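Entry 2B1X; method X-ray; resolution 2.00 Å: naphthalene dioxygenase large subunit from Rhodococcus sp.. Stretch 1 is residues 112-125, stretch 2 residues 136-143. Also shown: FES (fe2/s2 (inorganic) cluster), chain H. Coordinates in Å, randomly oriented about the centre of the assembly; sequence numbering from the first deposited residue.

Stretch 1 112-125: GWTYSNTGSLVGVP
Stretch 2, residues 136-143: KKSDWNLR

What fold does stretch 1 present to its partner? It is a hairpin whose strands, 114-116 and 121-123, run antiparallel, with T114 N to G123 O at 2.8 Å and S116 N to S120 O at 2.8 Å. A type I turn from S116 to G119 joins them, closed by G119 N to S116 O at 2.7 Å. S116 is t, and its OG accepts from T118 N at 3.2 Å. G119 follows at phi/psi 104/-18, where a CB would jam against the preceding carbonyl O; those angles by themselves call for glycine.

How is stretch 2 held in register? It begins with a 3-10 segment, 137-139, where D139 N reaches K136 O at 3.0 Å and W140 N reaches K137 O at 2.8 Å, then extends at N141 (-70/161) and L142 (-59/141). The CA atoms of S120 and N141 lie 4.7 Å apart, those of G119 and L142 5.1 Å. L142 N donates to G119 O at 2.9 Å. N141, with chi1 m and chi2 -16°, places OD1 to accept from L121 N at 3.0 Å, so a side chain supplies the second hydrogen bond between the stretches. A water donates to both L121 O (2.7 Å) and N141 OD1 (3.0 Å), tying that amide oxygen to the strand a second time.

Why do Y115 and L142 fit together? Y115 is m with chi2 85°, its CA-to-CB bond toward stretch 2, and one ring face receives L142. The leucine is m,t; its CA-to-CB bond points sideways, but the end comes nearer, bringing CD2 3.5 Å from the Y115 ring centroid and 9° off the normal, a CH-pi contact. W140 O meets the ring edge, 3.5 Å from Y115 CE2; this carbonyl is buried without a polar partner.

What fills the space around L121? L121 is t,p with its CA-to-CB bond toward stretch 2, and CD2 lies 3.9 Å from W140 CB. W140 is m with chi2 95°; its CA-to-CB bond also points toward stretch 1, but its end leads away, so CB makes the contact. W113, m with chi2 24°, brings CZ3 to 4.1 Å from that same W140 CB, while its backbone N lies 3.6 Å from S1 of the cluster.

How does K137 lie along residues 121-124? Its m,t,m,m chain bends along them: CB is 3.6 Å from L121 O, CE 3.6 Å from V122 O, and CD 4.0 Å from CG2 of V124, itself t, its CA-to-CB bond toward stretch 2. The lysine thus packs here through its methylenes.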

# COMPACT_ATOMS: atom_id res chain seq x y z
N GLY A 112 -25.26 -4.47 21.08
CA GLY A 112 -25.90 -3.48 21.95
C GLY A 112 -25.61 -3.51 23.45
O GLY A 112 -26.36 -2.92 24.18
N TRP A 113 -24.55 -4.18 23.90
CA TRP A 113 -24.12 -4.07 25.29
C TRP A 113 -23.83 -2.59 25.51
O TRP A 113 -23.26 -1.94 24.64
CB TRP A 113 -22.85 -4.88 25.52
CG TRP A 113 -23.09 -6.41 25.64
CD1 TRP A 113 -24.13 -7.13 25.15
CD2 TRP A 113 -22.24 -7.36 26.31
NE1 TRP A 113 -23.99 -8.46 25.46
CE2 TRP A 113 -22.84 -8.62 26.19
CE3 TRP A 113 -21.04 -7.25 27.04
CZ2 TRP A 113 -22.28 -9.77 26.73
CZ3 TRP A 113 -20.48 -8.40 27.57
CH2 TRP A 113 -21.10 -9.64 27.42
N THR A 114 -24.26 -2.08 26.65
CA THR A 114 -24.23 -0.64 26.91
C THR A 114 -23.42 -0.38 28.16
O THR A 114 -23.70 -0.98 29.22
CB THR A 114 -25.69 -0.15 27.10
OG1 THR A 114 -26.42 -0.44 25.89
CG2 THR A 114 -25.75 1.38 27.22
N TYR A 115 -22.47 0.54 28.04
CA TYR A 115 -21.56 0.88 29.12
C TYR A 115 -21.73 2.33 29.55
O TYR A 115 -21.85 3.22 28.71
CB TYR A 115 -20.10 0.63 28.70
CG TYR A 115 -19.79 -0.80 28.18
CD1 TYR A 115 -20.01 -1.13 26.84
CD2 TYR A 115 -19.23 -1.77 29.01
CE1 TYR A 115 -19.71 -2.42 26.37
CE2 TYR A 115 -18.90 -3.02 28.55
CZ TYR A 115 -19.15 -3.36 27.23
OH TYR A 115 -18.83 -4.61 26.78
N SER A 116 -21.78 2.56 30.86
CA SER A 116 -21.57 3.93 31.38
C SER A 116 -20.20 4.45 30.97
O SER A 116 -19.28 3.66 30.78
CB SER A 116 -21.68 3.92 32.90
OG SER A 116 -21.55 5.22 33.42
N ASN A 117 -20.04 5.78 30.89
CA ASN A 117 -18.71 6.35 30.68
C ASN A 117 -17.79 6.13 31.89
O ASN A 117 -16.59 6.36 31.85
CB ASN A 117 -18.77 7.83 30.25
CG ASN A 117 -19.56 8.68 31.19
OD1 ASN A 117 -19.80 8.32 32.35
ND2 ASN A 117 -19.99 9.84 30.69
N THR A 118 -18.41 5.67 32.96
CA THR A 118 -17.73 5.11 34.12
C THR A 118 -16.94 3.82 33.75
O THR A 118 -15.96 3.42 34.41
CB THR A 118 -18.90 4.74 35.07
OG1 THR A 118 -18.97 5.63 36.18
CG2 THR A 118 -18.76 3.37 35.60
N GLY A 119 -17.39 3.14 32.69
CA GLY A 119 -16.83 1.83 32.31
C GLY A 119 -17.74 0.65 32.66
O GLY A 119 -17.56 -0.46 32.14
N SER A 120 -18.70 0.87 33.55
CA SER A 120 -19.59 -0.22 34.00
C SER A 120 -20.53 -0.66 32.89
O SER A 120 -21.16 0.18 32.23
CB SER A 120 -20.43 0.21 35.21
OG SER A 120 -19.60 0.46 36.33
N LEU A 121 -20.59 -1.99 32.69
CA LEU A 121 -21.59 -2.60 31.87
C LEU A 121 -22.94 -2.44 32.58
O LEU A 121 -23.14 -2.99 33.68
CB LEU A 121 -21.28 -4.09 31.65
CG LEU A 121 -22.27 -4.88 30.75
CD1 LEU A 121 -22.44 -4.20 29.35
CD2 LEU A 121 -21.79 -6.32 30.60
N VAL A 122 -23.86 -1.69 31.99
CA VAL A 122 -25.11 -1.35 32.71
C VAL A 122 -26.31 -1.90 31.98
O VAL A 122 -27.41 -1.96 32.55
CB VAL A 122 -25.31 0.20 32.91
CG1 VAL A 122 -24.25 0.80 33.84
CG2 VAL A 122 -25.31 0.93 31.56
N GLY A 123 -26.12 -2.29 30.72
CA GLY A 123 -27.21 -2.85 29.93
C GLY A 123 -26.84 -3.94 28.95
O GLY A 123 -25.92 -3.79 28.14
N VAL A 124 -27.53 -5.07 29.04
CA VAL A 124 -27.36 -6.18 28.12
C VAL A 124 -28.72 -6.54 27.49
O VAL A 124 -29.69 -6.91 28.21
CB VAL A 124 -26.71 -7.39 28.86
CG1 VAL A 124 -26.74 -8.68 28.04
CG2 VAL A 124 -25.23 -7.05 29.28
N PRO A 125 -28.84 -6.40 26.16
CA PRO A 125 -30.06 -6.83 25.48
C PRO A 125 -30.31 -8.34 25.67
O PRO A 125 -29.38 -9.15 25.60
CB PRO A 125 -29.77 -6.49 24.01
CG PRO A 125 -28.80 -5.35 24.11
CD PRO A 125 -27.88 -5.78 25.22
N LYS A 136 -23.00 -11.93 35.00
CA LYS A 136 -22.60 -10.96 36.01
C LYS A 136 -21.99 -9.74 35.34
O LYS A 136 -20.82 -9.75 34.92
CB LYS A 136 -21.59 -11.58 36.96
CG LYS A 136 -21.35 -10.72 38.21
CD LYS A 136 -20.57 -11.49 39.22
CE LYS A 136 -19.86 -10.55 40.17
NZ LYS A 136 -20.82 -10.02 41.18
N LYS A 137 -22.80 -8.69 35.24
CA LYS A 137 -22.37 -7.49 34.51
C LYS A 137 -21.05 -6.90 34.99
O LYS A 137 -20.22 -6.50 34.16
CB LYS A 137 -23.49 -6.45 34.48
CG LYS A 137 -24.68 -6.92 33.65
CD LYS A 137 -25.43 -5.76 33.01
CE LYS A 137 -26.34 -5.09 34.03
NZ LYS A 137 -27.45 -6.03 34.42
N SER A 138 -20.85 -6.86 36.31
CA SER A 138 -19.63 -6.25 36.87
C SER A 138 -18.34 -7.03 36.55
O SER A 138 -17.25 -6.51 36.74
CB SER A 138 -19.75 -5.96 38.39
OG SER A 138 -20.23 -7.08 39.12
N ASP A 139 -18.48 -8.27 36.11
CA ASP A 139 -17.32 -9.01 35.58
C ASP A 139 -16.95 -8.63 34.14
O ASP A 139 -15.89 -8.99 33.65
CB ASP A 139 -17.55 -10.51 35.65
CG ASP A 139 -17.37 -11.05 37.05
OD1 ASP A 139 -17.71 -12.24 37.30
OD2 ASP A 139 -16.90 -10.36 37.97
N TRP A 140 -17.83 -7.89 33.47
CA TRP A 140 -17.60 -7.52 32.08
C TRP A 140 -17.67 -6.03 31.79
O TRP A 140 -18.17 -5.62 30.73
CB TRP A 140 -18.54 -8.33 31.17
CG TRP A 140 -18.40 -9.79 31.52
CD1 TRP A 140 -19.18 -10.50 32.37
CD2 TRP A 140 -17.37 -10.69 31.08
NE1 TRP A 140 -18.71 -11.78 32.49
CE2 TRP A 140 -17.58 -11.92 31.73
CE3 TRP A 140 -16.25 -10.56 30.24
CZ2 TRP A 140 -16.77 -13.04 31.51
CZ3 TRP A 140 -15.44 -11.68 30.02
CH2 TRP A 140 -15.71 -12.89 30.65
N ASN A 141 -17.11 -5.23 32.71
CA ASN A 141 -16.91 -3.79 32.51
C ASN A 141 -15.83 -3.59 31.46
O ASN A 141 -15.05 -4.51 31.19
CB ASN A 141 -16.51 -3.10 33.82
CG ASN A 141 -17.62 -3.18 34.89
OD1 ASN A 141 -18.78 -3.48 34.57
ND2 ASN A 141 -17.26 -2.91 36.16
N LEU A 142 -15.77 -2.41 30.86
CA LEU A 142 -14.67 -2.09 29.94
C LEU A 142 -13.37 -2.23 30.71
O LEU A 142 -13.28 -1.84 31.90
CB LEU A 142 -14.83 -0.65 29.40
CG LEU A 142 -16.03 -0.40 28.48
CD1 LEU A 142 -16.10 1.09 28.08
CD2 LEU A 142 -16.03 -1.30 27.24
N ARG A 143 -12.35 -2.78 30.04
CA ARG A 143 -11.05 -2.98 30.70
C ARG A 143 -10.33 -1.66 30.96
O ARG A 143 -10.06 -0.91 30.03
CB ARG A 143 -10.14 -3.92 29.91
CG ARG A 143 -10.71 -5.30 29.74
CD ARG A 143 -9.83 -6.20 28.89
NE ARG A 143 -8.61 -6.59 29.60
CZ ARG A 143 -7.50 -6.97 29.01
NH1 ARG A 143 -7.46 -7.01 27.68
NH2 ARG A 143 -6.45 -7.33 29.73
FE1 FES H . -21.34 -8.08 21.06
FE2 FES H . -20.24 -5.62 21.64
S1 FES H . -22.30 -6.33 22.09
S2 FES H . -19.35 -7.29 20.44
O HOH W 1 -21.48 -3.31 35.79